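Beta-1,3-1,4-glucanase (Caldicellulosiruptor sp. F32, PDB 5H4R) hydrolyses mixed-linkage beta-1,3-1,4-glucans as a lichenase of glycoside hydrolase family 5, and is captured here as a mutant with a cello-oligosaccharide bound. Local coordinates at residues P26-I30 and A343-V347; K91-N95 and V388-M392; Y149-S153 and D209-I214. The protein carries 1 engineered substitution. Residue numbers count along the deposited sequence, not the author numbering.

Contact 1. Residues P26-I30 and A343-V347; sequences PEIKI and AAYYV
Build 26-30 as an extended run without regular secondary structure (phi -79° to -130°, psi 95° to 156°) and lay it against one turn of helix 336-352. The nearest CA pairs are Ile28 with Tyr345 at 6.5 Å and Pro26 with Ala344 at 7.3 Å. Pro26, Ile28 and Ile30 turn their CA-to-CB bonds toward the helix; Glu27 and Lys29 point away and pair in a salt bridge, Lys29 NZ to Glu27 OE1 at 3.6 Å. Tyr345 (chi1 t) offers the main surface. Ile28 (chi1 m, chi2 m) sets CD1 at the edge of the Tyr345 ring, near its plane, 3.8 Å from Tyr345 CA and 3.9 Å from Tyr345 CB, and CG1 4.2 Å from Ala344 CB. Pro26 CG lies 4.1 Å from Ala344 CB. Ile30 (chi1 m, chi2 t) reaches the ring obliquely, CD1 to Tyr345 CE1 at 3.6 Å. Tyr345 OH hydrogen-bonds Asp305 on helix 298-316. All four cross-contacts are apolar: an N-terminal arm packs on the outer helix preceding the eighth strand of a TIM barrel.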
ATOM      1  N   PRO A  26     -24.061  -8.147   0.574  1.00 14.30           N
ATOM      2  CA  PRO A  26     -25.038  -7.580  -0.354  1.00 15.14           C
ATOM      3  C   PRO A  26     -24.783  -8.014  -1.790  1.00 15.34           C
ATOM      4  O   PRO A  26     -23.671  -8.364  -2.176  1.00 14.72           O
ATOM      5  CB  PRO A  26     -24.833  -6.068  -0.201  1.00 14.56           C
ATOM      6  CG  PRO A  26     -23.391  -5.940   0.142  1.00 14.80           C
ATOM      7  CD  PRO A  26     -23.083  -7.129   1.024  1.00 14.00           C
ATOM      8  N   GLU A  27     -25.854  -7.967  -2.579  1.00 16.51           N
ATOM      9  CA  GLU A  27     -25.751  -8.114  -4.028  1.00 16.89           C
ATOM     10  C   GLU A  27     -25.473  -6.743  -4.633  1.00 26.69           C
ATOM     11  O   GLU A  27     -26.365  -5.887  -4.678  1.00 25.69           O
ATOM     12  CB  GLU A  27     -27.031  -8.724  -4.594  1.00 22.83           C
ATOM     13  CG  GLU A  27     -27.143 -10.210  -4.354  1.00 48.64           C
ATOM     14  CD  GLU A  27     -26.099 -11.000  -5.128  1.00 44.68           C
ATOM     15  OE1 GLU A  27     -25.709 -10.551  -6.228  1.00 60.16           O
ATOM     16  OE2 GLU A  27     -25.666 -12.062  -4.635  1.00 44.84           O
ATOM     17  N   ILE A  28     -24.246  -6.547  -5.105  1.00 18.35           N
ATOM     18  CA  ILE A  28     -23.782  -5.250  -5.598  1.00 21.90           C
ATOM     19  C   ILE A  28     -23.975  -5.228  -7.107  1.00 29.76           C
ATOM     20  O   ILE A  28     -23.526  -6.149  -7.807  1.00 19.35           O
ATOM     21  CB  ILE A  28     -22.301  -5.004  -5.252  1.00 24.57           C
ATOM     22  CG1 ILE A  28     -21.980  -5.143  -3.753  1.00 30.14           C
ATOM     23  CG2 ILE A  28     -21.849  -3.622  -5.783  1.00 22.79           C
ATOM     24  CD1 ILE A  28     -22.251  -3.953  -2.918  1.00 27.86           C
ATOM     25  N   LYS A  29     -24.582  -4.152  -7.604  1.00 26.66           N
ATOM     26  CA  LYS A  29     -24.831  -3.941  -9.026  1.00 26.36           C
ATOM     27  C   LYS A  29     -24.076  -2.690  -9.459  1.00 30.69           C
ATOM     28  O   LYS A  29     -24.577  -1.570  -9.310  1.00 26.47           O
ATOM     29  CB  LYS A  29     -26.320  -3.794  -9.298  1.00 37.12           C
ATOM     30  CG  LYS A  29     -27.171  -4.901  -8.685  1.00 51.33           C
ATOM     31  CD  LYS A  29     -26.765  -6.284  -9.192  1.00 51.70           C
ATOM     32  CE  LYS A  29     -27.601  -7.378  -8.524  1.00 64.75           C
ATOM     33  NZ  LYS A  29     -27.180  -8.752  -8.930  1.00 69.71           N
ATOM     34  N   ILE A  30     -22.873  -2.891  -9.989  1.00 28.94           N
ATOM     35  CA  ILE A  30     -22.076  -1.839 -10.609  1.00 22.19           C
ATOM     36  C   ILE A  30     -21.625  -2.350 -11.973  1.00 19.12           C
ATOM     37  O   ILE A  30     -20.943  -3.379 -12.058  1.00 22.23           O
ATOM     38  CB  ILE A  30     -20.854  -1.453  -9.764  1.00 21.48           C
ATOM     39  CG1 ILE A  30     -21.278  -0.954  -8.372  1.00 15.26           C
ATOM     40  CG2 ILE A  30     -20.045  -0.376 -10.495  1.00 18.94           C
ATOM     41  CD1 ILE A  30     -20.137  -0.725  -7.428  1.00 19.56           C
ATOM     42  N   ALA A 343     -16.982  -3.354   2.391  1.00  8.68           N
ATOM     43  CA  ALA A 343     -15.885  -4.078   1.763  1.00  9.35           C
ATOM     44  C   ALA A 343     -16.300  -4.649   0.422  1.00  7.21           C
ATOM     45  O   ALA A 343     -15.533  -4.580  -0.556  1.00 10.37           O
ATOM     46  CB  ALA A 343     -15.388  -5.198   2.682  1.00 12.53           C
ATOM     47  N   ALA A 344     -17.511  -5.193   0.344  1.00  9.88           N
ATOM     48  CA  ALA A 344     -18.008  -5.690  -0.925  1.00  8.81           C
ATOM     49  C   ALA A 344     -18.111  -4.557  -1.935  1.00  8.71           C
ATOM     50  O   ALA A 344     -17.718  -4.707  -3.096  1.00 10.05           O
ATOM     51  CB  ALA A 344     -19.371  -6.353  -0.728  1.00 10.02           C
ATOM     52  N   TYR A 345     -18.686  -3.429  -1.522  1.00  9.51           N
ATOM     53  CA  TYR A 345     -18.894  -2.329  -2.453  1.00  9.15           C
ATOM     54  C   TYR A 345     -17.569  -1.774  -2.946  1.00 10.01           C
ATOM     55  O   TYR A 345     -17.387  -1.546  -4.149  1.00  9.81           O
ATOM     56  CB  TYR A 345     -19.727  -1.222  -1.800  1.00  6.57           C
ATOM     57  CG  TYR A 345     -20.059  -0.123  -2.776  1.00  8.16           C
ATOM     58  CD1 TYR A 345     -21.197  -0.208  -3.567  1.00 11.85           C
ATOM     59  CD2 TYR A 345     -19.244   0.984  -2.912  1.00 10.21           C
ATOM     60  CE1 TYR A 345     -21.511   0.787  -4.480  1.00 14.66           C
ATOM     61  CE2 TYR A 345     -19.560   2.004  -3.831  1.00 10.19           C
ATOM     62  CZ  TYR A 345     -20.680   1.890  -4.605  1.00 13.03           C
ATOM     63  OH  TYR A 345     -21.004   2.876  -5.505  1.00 14.30           O
ATOM     64  N   TYR A 346     -16.629  -1.539  -2.021  1.00  8.90           N
ATOM     65  CA  TYR A 346     -15.351  -0.941  -2.369  1.00  9.06           C
ATOM     66  C   TYR A 346     -14.615  -1.811  -3.384  1.00  9.63           C
ATOM     67  O   TYR A 346     -14.142  -1.316  -4.413  1.00  9.95           O
ATOM     68  CB  TYR A 346     -14.538  -0.746  -1.101  1.00  7.87           C
ATOM     69  CG  TYR A 346     -13.319   0.121  -1.223  1.00  9.01           C
ATOM     70  CD1 TYR A 346     -12.180  -0.331  -1.888  1.00  9.35           C
ATOM     71  CD2 TYR A 346     -13.264   1.356  -0.607  1.00  8.37           C
ATOM     72  CE1 TYR A 346     -11.038   0.459  -1.963  1.00  8.15           C
ATOM     73  CE2 TYR A 346     -12.124   2.156  -0.692  1.00  8.28           C
ATOM     74  CZ  TYR A 346     -11.028   1.692  -1.370  1.00  8.96           C
ATOM     75  OH  TYR A 346      -9.892   2.459  -1.430  1.00  9.06           O
ATOM     76  N   VAL A 347     -14.556  -3.124  -3.130  1.00 10.09           N
ATOM     77  CA  VAL A 347     -13.857  -4.030  -4.042  1.00  8.18           C
ATOM     78  C   VAL A 347     -14.561  -4.095  -5.405  1.00  8.26           C
ATOM     79  O   VAL A 347     -13.908  -4.078  -6.455  1.00 10.18           O
ATOM     80  CB  VAL A 347     -13.706  -5.418  -3.397  1.00  7.68           C
ATOM     81  CG1 VAL A 347     -13.196  -6.442  -4.420  1.00 11.04           C
ATOM     82  CG2 VAL A 347     -12.750  -5.333  -2.251  1.00  9.54           C
TER

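Contact 2. Residues K91-N95 and V388-M392; sequences KAGFN and VSAMM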
ATOM      1  N   LYS A  91      -5.036 -19.239   1.128  1.00 12.93           N
ATOM      2  CA  LYS A  91      -6.189 -20.131   1.106  1.00 14.83           C
ATOM      3  C   LYS A  91      -7.507 -19.367   1.165  1.00 14.58           C
ATOM      4  O   LYS A  91      -8.532 -19.846   0.647  1.00 15.73           O
ATOM      5  CB  LYS A  91      -6.095 -21.123   2.275  1.00 15.31           C
ATOM      6  CG  LYS A  91      -7.296 -22.005   2.462  1.00 22.94           C
ATOM      7  CD  LYS A  91      -6.969 -23.147   3.426  1.00 38.46           C
ATOM      8  CE  LYS A  91      -8.226 -23.803   3.991  1.00 53.49           C
ATOM      9  NZ  LYS A  91      -9.158 -24.251   2.924  1.00 57.59           N
ATOM     10  N   ALA A  92      -7.515 -18.205   1.823  1.00 14.49           N
ATOM     11  CA  ALA A  92      -8.735 -17.421   1.946  1.00 13.97           C
ATOM     12  C   ALA A  92      -9.110 -16.723   0.649  1.00 12.97           C
ATOM     13  O   ALA A  92     -10.244 -16.226   0.534  1.00 14.21           O
ATOM     14  CB  ALA A  92      -8.577 -16.394   3.061  1.00 14.63           C
ATOM     15  N   GLY A  93      -8.217 -16.714  -0.337  1.00 11.94           N
ATOM     16  CA  GLY A  93      -8.509 -16.137  -1.635  1.00 16.94           C
ATOM     17  C   GLY A  93      -7.667 -14.943  -2.019  1.00 12.52           C
ATOM     18  O   GLY A  93      -7.816 -14.450  -3.145  1.00 11.91           O
ATOM     19  N   PHE A  94      -6.806 -14.428  -1.136  1.00 10.22           N
ATOM     20  CA  PHE A  94      -5.919 -13.329  -1.499  1.00  9.43           C
ATOM     21  C   PHE A  94      -4.845 -13.835  -2.454  1.00 12.31           C
ATOM     22  O   PHE A  94      -4.307 -14.923  -2.269  1.00 12.35           O
ATOM     23  CB  PHE A  94      -5.278 -12.733  -0.251  1.00  9.61           C
ATOM     24  CG  PHE A  94      -6.274 -12.060   0.678  1.00  8.86           C
ATOM     25  CD1 PHE A  94      -6.712 -10.759   0.439  1.00  8.56           C
ATOM     26  CD2 PHE A  94      -6.789 -12.752   1.769  1.00  9.33           C
ATOM     27  CE1 PHE A  94      -7.607 -10.162   1.293  1.00  8.73           C
ATOM     28  CE2 PHE A  94      -7.702 -12.156   2.623  1.00 10.12           C
ATOM     29  CZ  PHE A  94      -8.121 -10.857   2.376  1.00  9.21           C
ATOM     30  N   ASN A  95      -4.541 -13.057  -3.487  1.00  9.26           N
ATOM     31  CA  ASN A  95      -3.466 -13.437  -4.389  1.00  9.39           C
ATOM     32  C   ASN A  95      -2.298 -12.471  -4.361  1.00  9.11           C
ATOM     33  O   ASN A  95      -1.315 -12.687  -5.091  1.00 12.47           O
ATOM     34  CB  ASN A  95      -3.972 -13.572  -5.824  1.00 10.41           C
ATOM     35  CG  ASN A  95      -3.111 -14.519  -6.631  1.00 18.71           C
ATOM     36  OD1 ASN A  95      -2.571 -15.493  -6.086  1.00 16.00           O
ATOM     37  ND2 ASN A  95      -2.958 -14.247  -7.922  1.00 17.63           N
ATOM     38  N   VAL A 388     -13.947 -10.904   4.654  1.00 10.79           N
ATOM     39  CA  VAL A 388     -13.135 -11.560   3.633  1.00 10.15           C
ATOM     40  C   VAL A 388     -14.031 -12.092   2.524  1.00  9.77           C
ATOM     41  O   VAL A 388     -13.796 -11.837   1.340  1.00 11.43           O
ATOM     42  CB  VAL A 388     -12.272 -12.669   4.253  1.00 10.96           C
ATOM     43  CG1 VAL A 388     -11.507 -13.415   3.175  1.00 12.10           C
ATOM     44  CG2 VAL A 388     -11.289 -12.071   5.275  1.00 13.27           C
ATOM     45  N   SER A 389     -15.106 -12.787   2.900  1.00 11.67           N
ATOM     46  CA  SER A 389     -16.008 -13.357   1.906  1.00 12.47           C
ATOM     47  C   SER A 389     -16.667 -12.271   1.073  1.00 11.56           C
ATOM     48  O   SER A 389     -16.915 -12.464  -0.130  1.00 13.58           O
ATOM     49  CB  SER A 389     -17.076 -14.203   2.590  1.00 13.48           C
ATOM     50  OG  SER A 389     -16.492 -15.355   3.139  1.00 18.24           O
ATOM     51  N   ALA A 390     -16.979 -11.139   1.701  1.00 11.36           N
ATOM     52  CA  ALA A 390     -17.573 -10.019   0.977  1.00 13.56           C
ATOM     53  C   ALA A 390     -16.640  -9.528  -0.120  1.00 12.22           C
ATOM     54  O   ALA A 390     -17.080  -9.240  -1.243  1.00 12.97           O
ATOM     55  CB  ALA A 390     -17.898  -8.880   1.947  1.00 13.77           C
ATOM     56  N   MET A 391     -15.346  -9.439   0.186  1.00  9.20           N
ATOM     57  CA  MET A 391     -14.380  -9.002  -0.807  1.00 10.43           C
ATOM     58  C   MET A 391     -14.210 -10.060  -1.878  1.00  8.72           C
ATOM     59  O   MET A 391     -14.125  -9.740  -3.066  1.00  9.70           O
ATOM     60  CB  MET A 391     -13.056  -8.676  -0.127  1.00 13.64           C
ATOM     61  CG  MET A 391     -13.199  -7.514   0.838  1.00  9.73           C
ATOM     62  SD  MET A 391     -11.631  -6.882   1.393  1.00 15.50           S
ATOM     63  CE  MET A 391     -11.075  -8.219   2.468  1.00 15.93           C
ATOM     64  N   MET A 392     -14.159 -11.329  -1.479  1.00  9.71           N
ATOM     65  CA  MET A 392     -13.859 -12.367  -2.460  1.00 10.62           C
ATOM     66  C   MET A 392     -14.972 -12.509  -3.483  1.00 12.86           C
ATOM     67  O   MET A 392     -14.716 -12.923  -4.624  1.00 13.55           O
ATOM     68  CB  MET A 392     -13.607 -13.686  -1.749  1.00  9.26           C
ATOM     69  CG  MET A 392     -12.405 -13.666  -0.881  1.00 10.73           C
ATOM     70  SD  MET A 392     -10.914 -13.240  -1.815  1.00 12.88           S
ATOM     71  CE  MET A 392      -9.861 -12.793  -0.433  1.00 11.99           C
TER
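Met392 lays its terminal methyl over the face of the Phe94 ring: CE stands 3.6 Å from the ring centroid and only 2° off the normal, a CH-pi contact almost along the ring normal. Met392 SD, farther back at 5.3 Å from the Phe94 centroid, makes this a Met-aromatic pair as well. The methyl also presses on the backbone, with Met392 CE 3.5 Å from Gly93 C and 3.6 Å from Ala92 O. Such closeness depends on Gly93, where helix 83-91 ends in a Schellman motif with phi at 116°; a CB there would fall 2.7 Å from Met392 SD and jam against the preceding carbonyl. Two more side chains of the helix join in. Met391 brings CE to 4.0 Å from Phe94 CZ, at the ring's edge, while Val388 CG1 lies 4.0 Å from Phe94 CE2 and 4.2 Å from Ala92 CB. Outside the pair, Trp51 and Trp382 also meet Phe94, and Ile49 touches Phe94 and both methionines. The turn leads from helix 83-91 into barrel strand 96-99 while resting on C-terminal helix 385-395, whose Met391 and Ala390 in turn pack against helix 336-352.

Contact 3. Residues Y149-S153 and D209-I214; sequences YYPNS and DAVEAI
Start from Asp209, whose carboxylate grips Ser153 with both oxygens. With chi1 t, Asp209 OD2 accepts the backbone N of Ser153 at 2.9 Å (147° at the hydrogen), and Asp209 OD1 accepts Ser153 OG at a very short 2.4 Å, with the serine chi1 at m. The loop 149-153 has no regular secondary structure. Its centre is an inverse gamma turn at Pro151 (phi -92°, psi 71°), closed by Asn152 N giving a hydrogen bond to Tyr150 O at 3.1 Å; Tyr150 O also accepts from Ser159 OG. The closest CA pairs are Asn152 with Ala210 at 4.9 Å and Pro151 with Ala213 at 5.1 Å, so the backbones run very near each other, as small alanines on the helix allow. Pro151 O alone among the polar atoms buried by this contact has no hydrogen-bond partner in the model; it has a CA-H...O contact with Ala210 CA at 3.2 Å. Pro151 CB packs 3.7 Å from Ile214 CG1 and 4.1 Å from Ala213 CB, and Tyr149 (chi1 t) brings OH to 4.1 Å from Ile214 CG1. Asn152 starts sideways, and with chi1 p its amide end leads away from the helix; its OD1 accepts from His155 N. The CA-to-CB bond of Tyr150 points away, and its OH is bonded to Thr192 N. In this (beta/alpha)8 barrel the loop between the third strand, 135-139, and helix 156-173 is thus tied to the outer helix after the fourth strand, 205-226, while Tyr149 packs on Tyr162 and Val163 of helix 156-173.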
ATOM      1  N   TYR A 149      14.012   9.694   4.079  1.00 10.84           N
ATOM      2  CA  TYR A 149      13.188  10.165   2.959  1.00 11.92           C
ATOM      3  C   TYR A 149      12.445  11.415   3.422  1.00 13.05           C
ATOM      4  O   TYR A 149      11.610  11.344   4.330  1.00 14.15           O
ATOM      5  CB  TYR A 149      12.204   9.081   2.496  1.00 10.78           C
ATOM      6  CG  TYR A 149      11.444   9.428   1.230  1.00 11.16           C
ATOM      7  CD1 TYR A 149      10.538  10.484   1.202  1.00 12.56           C
ATOM      8  CD2 TYR A 149      11.659   8.714   0.043  1.00 11.83           C
ATOM      9  CE1 TYR A 149       9.858  10.817   0.050  1.00 14.56           C
ATOM     10  CE2 TYR A 149      10.972   9.041  -1.109  1.00 12.92           C
ATOM     11  CZ  TYR A 149      10.074  10.081  -1.096  1.00 12.93           C
ATOM     12  OH  TYR A 149       9.398  10.399  -2.253  1.00 19.59           O
ATOM     13  N   TYR A 150      12.759  12.565   2.833  1.00 11.98           N
ATOM     14  CA  TYR A 150      11.970  13.750   3.143  1.00 11.68           C
ATOM     15  C   TYR A 150      11.808  14.624   1.895  1.00 15.12           C
ATOM     16  O   TYR A 150      12.807  15.080   1.317  1.00 13.45           O
ATOM     17  CB  TYR A 150      12.591  14.549   4.295  1.00 12.47           C
ATOM     18  CG  TYR A 150      11.557  15.333   5.056  1.00 12.79           C
ATOM     19  CD1 TYR A 150      10.616  14.677   5.866  1.00 13.75           C
ATOM     20  CD2 TYR A 150      11.458  16.716   4.923  1.00 15.51           C
ATOM     21  CE1 TYR A 150       9.647  15.378   6.549  1.00 14.46           C
ATOM     22  CE2 TYR A 150      10.492  17.424   5.592  1.00 18.45           C
ATOM     23  CZ  TYR A 150       9.591  16.756   6.414  1.00 15.53           C
ATOM     24  OH  TYR A 150       8.636  17.510   7.047  1.00 18.86           O
ATOM     25  N   PRO A 151      10.564  14.905   1.457  1.00 12.12           N
ATOM     26  CA  PRO A 151      10.370  15.534   0.133  1.00 12.66           C
ATOM     27  C   PRO A 151      10.314  17.058   0.149  1.00 13.83           C
ATOM     28  O   PRO A 151       9.264  17.676  -0.067  1.00 14.16           O
ATOM     29  CB  PRO A 151       9.041  14.927  -0.315  1.00 12.00           C
ATOM     30  CG  PRO A 151       8.255  14.825   0.979  1.00 13.36           C
ATOM     31  CD  PRO A 151       9.282  14.403   2.010  1.00 11.47           C
ATOM     32  N   ASN A 152      11.453  17.698   0.401  1.00 14.60           N
ATOM     33  CA  ASN A 152      11.555  19.123   0.147  1.00 15.89           C
ATOM     34  C   ASN A 152      12.973  19.451  -0.294  1.00 16.67           C
ATOM     35  O   ASN A 152      13.874  18.607  -0.251  1.00 16.73           O
ATOM     36  CB  ASN A 152      11.083  19.957   1.357  1.00 19.18           C
ATOM     37  CG  ASN A 152      11.970  19.838   2.588  1.00 25.39           C
ATOM     38  OD1 ASN A 152      13.049  19.232   2.579  1.00 17.44           O
ATOM     39  ND2 ASN A 152      11.500  20.455   3.682  1.00 23.46           N
ATOM     40  N   SER A 153      13.152  20.688  -0.760  1.00 16.33           N
ATOM     41  CA  SER A 153      14.448  21.073  -1.315  1.00 18.66           C
ATOM     42  C   SER A 153      15.529  21.029  -0.251  1.00 15.48           C
ATOM     43  O   SER A 153      16.666  20.632  -0.534  1.00 16.44           O
ATOM     44  CB  SER A 153      14.362  22.461  -1.961  1.00 22.57           C
ATOM     45  OG  SER A 153      13.672  22.373  -3.201  1.00 31.09           O
ATOM     46  N   ASP A 209       6.873  22.632  -4.005  1.00 12.96           N
ATOM     47  CA  ASP A 209       8.223  22.093  -3.867  1.00 14.00           C
ATOM     48  C   ASP A 209       8.192  20.617  -3.469  1.00 12.73           C
ATOM     49  O   ASP A 209       8.983  19.811  -3.975  1.00 13.55           O
ATOM     50  CB  ASP A 209       8.978  22.921  -2.838  1.00 15.19           C
ATOM     51  CG  ASP A 209      10.367  22.394  -2.560  1.00 22.77           C
ATOM     52  OD1 ASP A 209      11.249  22.494  -3.438  1.00 23.85           O
ATOM     53  OD2 ASP A 209      10.591  21.909  -1.441  1.00 19.51           O
ATOM     54  N   ALA A 210       7.277  20.244  -2.578  1.00 11.95           N
ATOM     55  CA  ALA A 210       7.196  18.852  -2.134  1.00 11.66           C
ATOM     56  C   ALA A 210       6.712  17.940  -3.260  1.00 13.65           C
ATOM     57  O   ALA A 210       7.214  16.818  -3.431  1.00 11.51           O
ATOM     58  CB  ALA A 210       6.295  18.753  -0.905  1.00 12.71           C
ATOM     59  N   VAL A 211       5.757  18.412  -4.058  1.00 12.08           N
ATOM     60  CA  VAL A 211       5.294  17.640  -5.212  1.00 11.47           C
ATOM     61  C   VAL A 211       6.434  17.424  -6.198  1.00 14.32           C
ATOM     62  O   VAL A 211       6.625  16.317  -6.729  1.00 12.38           O
ATOM     63  CB  VAL A 211       4.093  18.353  -5.858  1.00 10.70           C
ATOM     64  CG1 VAL A 211       3.756  17.743  -7.242  1.00 13.75           C
ATOM     65  CG2 VAL A 211       2.884  18.256  -4.962  1.00 14.15           C
ATOM     66  N   GLU A 212       7.241  18.462  -6.422  1.00 10.23           N
ATOM     67  CA  GLU A 212       8.382  18.345  -7.323  1.00 11.92           C
ATOM     68  C   GLU A 212       9.423  17.388  -6.761  1.00 11.58           C
ATOM     69  O   GLU A 212      10.022  16.599  -7.499  1.00 12.62           O
ATOM     70  CB  GLU A 212       8.998  19.723  -7.564  1.00 15.73           C
ATOM     71  CG  GLU A 212       8.075  20.670  -8.332  1.00 23.70           C
ATOM     72  CD  GLU A 212       7.686  20.150  -9.712  1.00 43.55           C
ATOM     73  OE1 GLU A 212       8.595  20.011 -10.562  1.00 52.33           O
ATOM     74  OE2 GLU A 212       6.477  19.870  -9.942  1.00 32.33           O
ATOM     75  N   ALA A 213       9.669  17.461  -5.457  1.00 12.75           N
ATOM     76  CA  ALA A 213      10.640  16.570  -4.852  1.00 11.61           C
ATOM     77  C   ALA A 213      10.205  15.122  -4.994  1.00 11.86           C
ATOM     78  O   ALA A 213      11.039  14.247  -5.234  1.00 11.86           O
ATOM     79  CB  ALA A 213      10.828  16.930  -3.379  1.00 13.13           C
ATOM     80  N   ILE A 214       8.904  14.853  -4.843  1.00 10.59           N
ATOM     81  CA  ILE A 214       8.392  13.486  -4.970  1.00  9.45           C
ATOM     82  C   ILE A 214       8.563  12.998  -6.399  1.00 13.36           C
ATOM     83  O   ILE A 214       8.913  11.831  -6.627  1.00 11.47           O
ATOM     84  CB  ILE A 214       6.923  13.407  -4.503  1.00 10.09           C
ATOM     85  CG1 ILE A 214       6.842  13.518  -2.979  1.00 12.33           C
ATOM     86  CG2 ILE A 214       6.273  12.058  -4.916  1.00 12.26           C
ATOM     87  CD1 ILE A 214       5.463  13.740  -2.458  1.00 10.90           C
TER

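Overall arrangement
From the N terminus, the arm 26-30 comes first, and contact 1 closes a loop of 312 residues by joining it to helix 336-352. Contact 2 closes 292 residues; 91-95 lies inside the loop of contact 1 and 388-392 beyond it, so the two cross. They also touch, Ala343 CB lying 3.7 Å from Met391 CG, so the N-terminal arm, helices 336-352 and 385-395 and the approach to strand 96-99 form one continuous patch where the chain's ends meet the barrel. Contact 3, closing only 55 residues and nested inside both loops, joins neighbouring beta-alpha units on the opposite side of the chain's centre, its centre 37 Å from each of the others.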